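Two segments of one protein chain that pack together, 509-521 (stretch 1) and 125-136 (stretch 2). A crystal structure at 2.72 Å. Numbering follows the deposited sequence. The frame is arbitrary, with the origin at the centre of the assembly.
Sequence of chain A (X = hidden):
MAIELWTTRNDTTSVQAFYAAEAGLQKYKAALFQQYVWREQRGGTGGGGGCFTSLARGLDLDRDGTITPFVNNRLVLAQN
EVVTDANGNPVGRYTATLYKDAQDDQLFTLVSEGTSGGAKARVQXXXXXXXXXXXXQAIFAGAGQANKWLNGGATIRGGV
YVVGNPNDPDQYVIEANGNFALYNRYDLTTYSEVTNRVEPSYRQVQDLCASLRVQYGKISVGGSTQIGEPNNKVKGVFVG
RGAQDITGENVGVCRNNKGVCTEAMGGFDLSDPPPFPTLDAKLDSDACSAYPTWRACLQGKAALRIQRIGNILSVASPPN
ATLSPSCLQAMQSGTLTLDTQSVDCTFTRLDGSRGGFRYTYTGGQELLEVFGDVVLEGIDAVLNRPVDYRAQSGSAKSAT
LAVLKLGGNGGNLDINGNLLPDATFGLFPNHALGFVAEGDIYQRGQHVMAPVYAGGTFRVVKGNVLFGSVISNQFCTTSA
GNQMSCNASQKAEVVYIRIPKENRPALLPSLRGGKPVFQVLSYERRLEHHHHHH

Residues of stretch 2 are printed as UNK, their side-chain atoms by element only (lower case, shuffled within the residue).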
# COMPACT_ATOMS: atom_id res chain seq x y z
N PRO A 509 -4.59 2.96 -6.69
CA PRO A 509 -4.00 1.62 -6.79
C PRO A 509 -3.76 1.01 -5.41
O PRO A 509 -3.41 1.71 -4.46
CB PRO A 509 -2.68 1.86 -7.52
CG PRO A 509 -2.83 3.21 -8.16
CD PRO A 509 -3.70 3.99 -7.24
N SER A 510 -3.96 -0.31 -5.29
CA SER A 510 -3.53 -1.02 -4.07
C SER A 510 -2.46 -2.05 -4.48
O SER A 510 -2.77 -3.21 -4.78
CB SER A 510 -4.74 -1.66 -3.32
OG SER A 510 -5.00 -2.99 -3.76
N LEU A 511 -1.21 -1.62 -4.44
CA LEU A 511 -0.07 -2.38 -4.94
C LEU A 511 0.30 -3.51 -3.98
O LEU A 511 0.55 -3.27 -2.79
CB LEU A 511 1.12 -1.45 -5.10
CG LEU A 511 0.87 -0.18 -5.93
CD1 LEU A 511 2.08 0.76 -6.04
CD2 LEU A 511 0.45 -0.62 -7.34
N ARG A 512 0.44 -4.73 -4.53
CA ARG A 512 0.70 -5.94 -3.75
C ARG A 512 2.09 -6.47 -4.07
O ARG A 512 2.51 -6.51 -5.24
CB ARG A 512 -0.32 -7.05 -4.07
CG ARG A 512 -1.73 -6.83 -3.55
CD ARG A 512 -2.72 -7.93 -4.04
NE ARG A 512 -4.05 -7.38 -4.29
CZ ARG A 512 -5.20 -8.07 -4.23
NH1 ARG A 512 -5.20 -9.37 -3.93
NH2 ARG A 512 -6.36 -7.44 -4.47
N GLY A 513 2.78 -6.94 -3.02
CA GLY A 513 4.10 -7.55 -3.19
C GLY A 513 4.06 -8.88 -3.94
O GLY A 513 4.89 -9.13 -4.82
N GLY A 514 3.06 -9.72 -3.65
CA GLY A 514 2.94 -10.98 -4.35
C GLY A 514 1.48 -11.38 -4.38
O GLY A 514 0.62 -10.72 -3.79
N LYS A 515 1.21 -12.52 -5.05
CA LYS A 515 -0.15 -13.05 -5.21
C LYS A 515 -0.56 -13.85 -3.96
O LYS A 515 0.27 -14.52 -3.35
CB LYS A 515 -0.24 -13.93 -6.46
CG LYS A 515 -1.06 -13.25 -7.57
CD LYS A 515 -1.01 -14.00 -8.89
CE LYS A 515 -2.29 -13.74 -9.70
NZ LYS A 515 -2.52 -14.76 -10.77
N PRO A 516 -1.82 -13.76 -3.54
CA PRO A 516 -2.28 -14.53 -2.37
C PRO A 516 -2.57 -15.99 -2.70
O PRO A 516 -3.35 -16.30 -3.60
CB PRO A 516 -3.55 -13.78 -1.93
CG PRO A 516 -4.09 -13.14 -3.24
CD PRO A 516 -2.86 -12.85 -4.07
N VAL A 517 -1.93 -16.91 -1.97
CA VAL A 517 -2.10 -18.34 -2.20
C VAL A 517 -2.12 -19.08 -0.87
O VAL A 517 -1.32 -18.79 0.04
CB VAL A 517 -0.99 -18.89 -3.14
CG1 VAL A 517 -0.83 -20.39 -2.97
CG2 VAL A 517 -1.34 -18.57 -4.57
N PHE A 518 -3.10 -19.98 -0.72
CA PHE A 518 -3.15 -20.98 0.35
C PHE A 518 -3.56 -22.28 -0.34
O PHE A 518 -4.75 -22.57 -0.47
CB PHE A 518 -4.11 -20.56 1.48
CG PHE A 518 -4.12 -21.54 2.58
CD1 PHE A 518 -3.22 -21.44 3.64
CD2 PHE A 518 -4.99 -22.63 2.52
CE1 PHE A 518 -3.23 -22.41 4.67
CE2 PHE A 518 -5.00 -23.60 3.52
CZ PHE A 518 -4.11 -23.51 4.59
N GLN A 519 -2.58 -23.07 -0.77
CA GLN A 519 -2.90 -24.22 -1.58
C GLN A 519 -2.31 -25.51 -1.00
O GLN A 519 -1.14 -25.54 -0.59
CB GLN A 519 -2.45 -23.99 -3.03
CG GLN A 519 -2.25 -25.28 -3.77
CD GLN A 519 -2.57 -25.16 -5.23
OE1 GLN A 519 -3.76 -25.09 -5.60
NE2 GLN A 519 -1.56 -25.22 -6.08
N VAL A 520 -3.09 -26.59 -1.04
CA VAL A 520 -2.65 -27.89 -0.53
C VAL A 520 -1.89 -28.62 -1.62
O VAL A 520 -2.46 -28.93 -2.67
CB VAL A 520 -3.83 -28.77 -0.07
CG1 VAL A 520 -3.32 -30.17 0.22
CG2 VAL A 520 -4.49 -28.22 1.17
N LEU A 521 -0.62 -28.95 -1.36
CA LEU A 521 0.19 -29.65 -2.35
C LEU A 521 0.14 -31.16 -2.17
O LEU A 521 0.34 -31.90 -3.14
CB LEU A 521 1.65 -29.20 -2.30
CG LEU A 521 2.01 -27.73 -2.60
CD1 LEU A 521 3.51 -27.56 -2.66
CD2 LEU A 521 1.35 -27.21 -3.86
N UNK A 125 0.04 -32.70 6.02
CA UNK A 125 -0.27 -31.95 4.80
C UNK A 125 0.79 -30.90 4.50
O UNK A 125 1.29 -30.21 5.40
c UNK A 125 -1.64 -31.26 4.89
N UNK A 126 1.09 -30.76 3.21
CA UNK A 126 1.99 -29.74 2.75
C UNK A 126 1.21 -28.64 2.04
O UNK A 126 0.46 -28.92 1.08
c UNK A 126 3.01 -30.30 1.76
c UNK A 126 3.86 -29.15 1.20
o UNK A 126 3.85 -31.23 2.44
N UNK A 127 1.45 -27.40 2.45
CA UNK A 127 0.82 -26.24 1.85
C UNK A 127 1.85 -25.35 1.18
O UNK A 127 3.02 -25.31 1.58
c UNK A 127 -2.12 -26.30 3.51
c UNK A 127 -0.23 -26.83 4.87
c UNK A 127 -0.77 -26.19 3.77
c UNK A 127 0.08 -25.41 2.88
c UNK A 127 -2.92 -27.05 4.35
c UNK A 127 -1.03 -27.56 5.71
c UNK A 127 -2.37 -27.67 5.46
N UNK A 128 1.36 -24.49 0.32
CA UNK A 128 2.17 -23.46 -0.27
C UNK A 128 1.36 -22.26 0.13
O UNK A 128 0.22 -22.17 -0.18
c UNK A 128 3.21 -22.11 -3.49
c UNK A 128 2.11 -22.28 -2.47
n UNK A 128 3.33 -23.28 -4.34
c UNK A 128 2.22 -23.60 -1.76
c UNK A 128 4.49 -23.75 -4.75
n UNK A 128 5.61 -23.14 -4.38
n UNK A 128 4.53 -24.82 -5.53
N UNK A 129 1.97 -21.36 0.87
CA UNK A 129 1.29 -20.19 1.40
C UNK A 129 2.09 -18.95 1.07
O UNK A 129 3.27 -18.84 1.43
c UNK A 129 0.44 -21.60 3.31
c UNK A 129 0.26 -19.06 3.41
c UNK A 129 1.08 -20.26 2.92
c UNK A 129 0.26 -21.69 4.79
N UNK A 130 1.44 -17.98 0.41
CA UNK A 130 2.06 -16.69 0.14
C UNK A 130 1.03 -15.59 0.37
O UNK A 130 -0.15 -15.77 0.05
o UNK A 130 1.64 -16.72 -2.26
c UNK A 130 2.65 -16.67 -1.27
N UNK A 131 1.46 -14.50 1.00
CA UNK A 131 0.56 -13.38 1.27
C UNK A 131 0.63 -12.29 0.19
O UNK A 131 1.55 -12.21 -0.62
c UNK A 131 0.88 -12.78 2.64
n UNK A 131 1.25 -14.43 4.43
o UNK A 131 -0.85 -13.63 4.09
c UNK A 131 0.35 -13.65 3.79
N UNK A 132 -0.39 -11.42 0.18
CA UNK A 132 -0.37 -10.35 -0.80
C UNK A 132 0.79 -9.41 -0.52
O UNK A 132 1.49 -8.98 -1.45
c UNK A 132 -1.69 -9.57 -0.83
o UNK A 132 -2.69 -10.29 -1.54
N UNK A 133 0.99 -9.09 0.76
CA UNK A 133 1.96 -8.10 1.22
C UNK A 133 1.73 -6.76 0.51
O UNK A 133 2.48 -6.32 -0.36
c UNK A 133 3.39 -8.62 1.04
c UNK A 133 4.44 -7.64 1.59
o UNK A 133 4.06 -6.73 2.37
o UNK A 133 5.65 -7.80 1.26
N UNK A 134 0.63 -6.12 0.92
CA UNK A 134 0.30 -4.80 0.40
C UNK A 134 1.47 -3.87 0.65
O UNK A 134 1.81 -3.56 1.80
c UNK A 134 -4.63 -6.08 -0.44
c UNK A 134 -2.28 -4.91 0.57
c UNK A 134 -2.69 -4.69 -0.75
o UNK A 134 -5.79 -6.62 -0.96
c UNK A 134 -0.97 -4.29 1.10
c UNK A 134 -3.86 -5.25 -1.24
c UNK A 134 -3.05 -5.77 1.36
c UNK A 134 -4.23 -6.34 0.87
N UNK A 135 2.06 -3.37 -0.44
CA UNK A 135 3.26 -2.55 -0.34
C UNK A 135 2.98 -1.26 0.41
O UNK A 135 1.92 -0.63 0.24
c UNK A 135 4.26 -3.52 -2.44
c UNK A 135 3.81 -2.25 -1.73
c UNK A 135 5.07 -4.39 -1.46
c UNK A 135 5.09 -3.19 -3.67
N UNK A 136 3.93 -0.89 1.27
CA UNK A 136 3.79 0.29 2.11
C UNK A 136 5.05 1.12 2.00
O UNK A 136 6.08 0.79 2.61
c UNK A 136 3.50 -0.09 3.56
c UNK A 136 1.72 -0.83 5.16
o UNK A 136 2.55 -0.51 6.05
o UNK A 136 0.55 -1.22 5.41
c UNK A 136 2.13 -0.71 3.72

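Position 125 carries one side-chain carbon and nothing beyond it, which defines alanine; Ala 125 makes no contact with stretch 1. At 126 a first carbon bears one oxygen and one carbon, the beta-branched pattern of threonine. Thr 126 O accepts a hydrogen bond from Leu 521 N (2.7 Å).

Position 127 has one carbon followed by a six-carbon ring without a heteroatom: phenylalanine. Phe 127 CD2 approaches Phe 518 CZ to 3.6 Å, the ring planes inclined at 34°, and its CE2 lies 3.7 Å from Val 520 CG2.

At 128, three carbons lead to a nitrogen and then to a carbon bearing two more nitrogens, a guanidinium; the residue is arginine. One face of the Arg 128 guanidinium is covered by Leu 521 CD1, 4.1 Å from Arg 128 NH2, while the backbone bonds with that of Gln 519 in both directions.

Position 129 has four carbons, forked at the first, with one arm two carbons long: isoleucine. Ile 129 CD1 meets Phe 518 CE1 at 3.6 Å. One carbon and one oxygen at 130 give serine. Ser 130 OG donates to Lys 515 O (2.8 Å), supplementing the reciprocal backbone bonds with Val 517.

At 131, two carbons, the second carrying an oxygen and a nitrogen, indicate asparagine; the CA-to-CB bond of Asn 131 points away from stretch 1. Position 132 is again one carbon and one oxygen, serine: Ser 132 OG lies 3.4 Å from Arg 512 CD, and Ser 132 O accepts from Gly 514 N (2.8 Å).

Two carbons ending in two oxygens make 133 aspartate, and Asp 133 O accepts from Gly 513 N (2.7 Å). The oxygen-bearing six-carbon ring at 134 is tyrosine; Tyr 134 CE1 lies 3.5 Å from Arg 512 CG, and its OH sits over one face of that guanidinium. Four carbons forked at the second identify 135 as leucine. Leu 135 N donates to Leu 511 O (2.8 Å), and Leu 135 CD2 reaches Gly 513 CA (3.7 Å). Three carbons ending in two oxygens make 136 glutamate; Glu 136 makes no contact.

The contact combines an antiparallel ladder, from Val 517 with Ser 130 to Val 520 with Phe 127, with a separate bridge between Arg 512 and Tyr 134. Backbone bonds set the pairing, and Phe 518, Val 520, Phe 127 and Ile 129 form an apolar cluster on one sheet face.

Stretch 2, residues 125-136: ATFRISNSDYLE
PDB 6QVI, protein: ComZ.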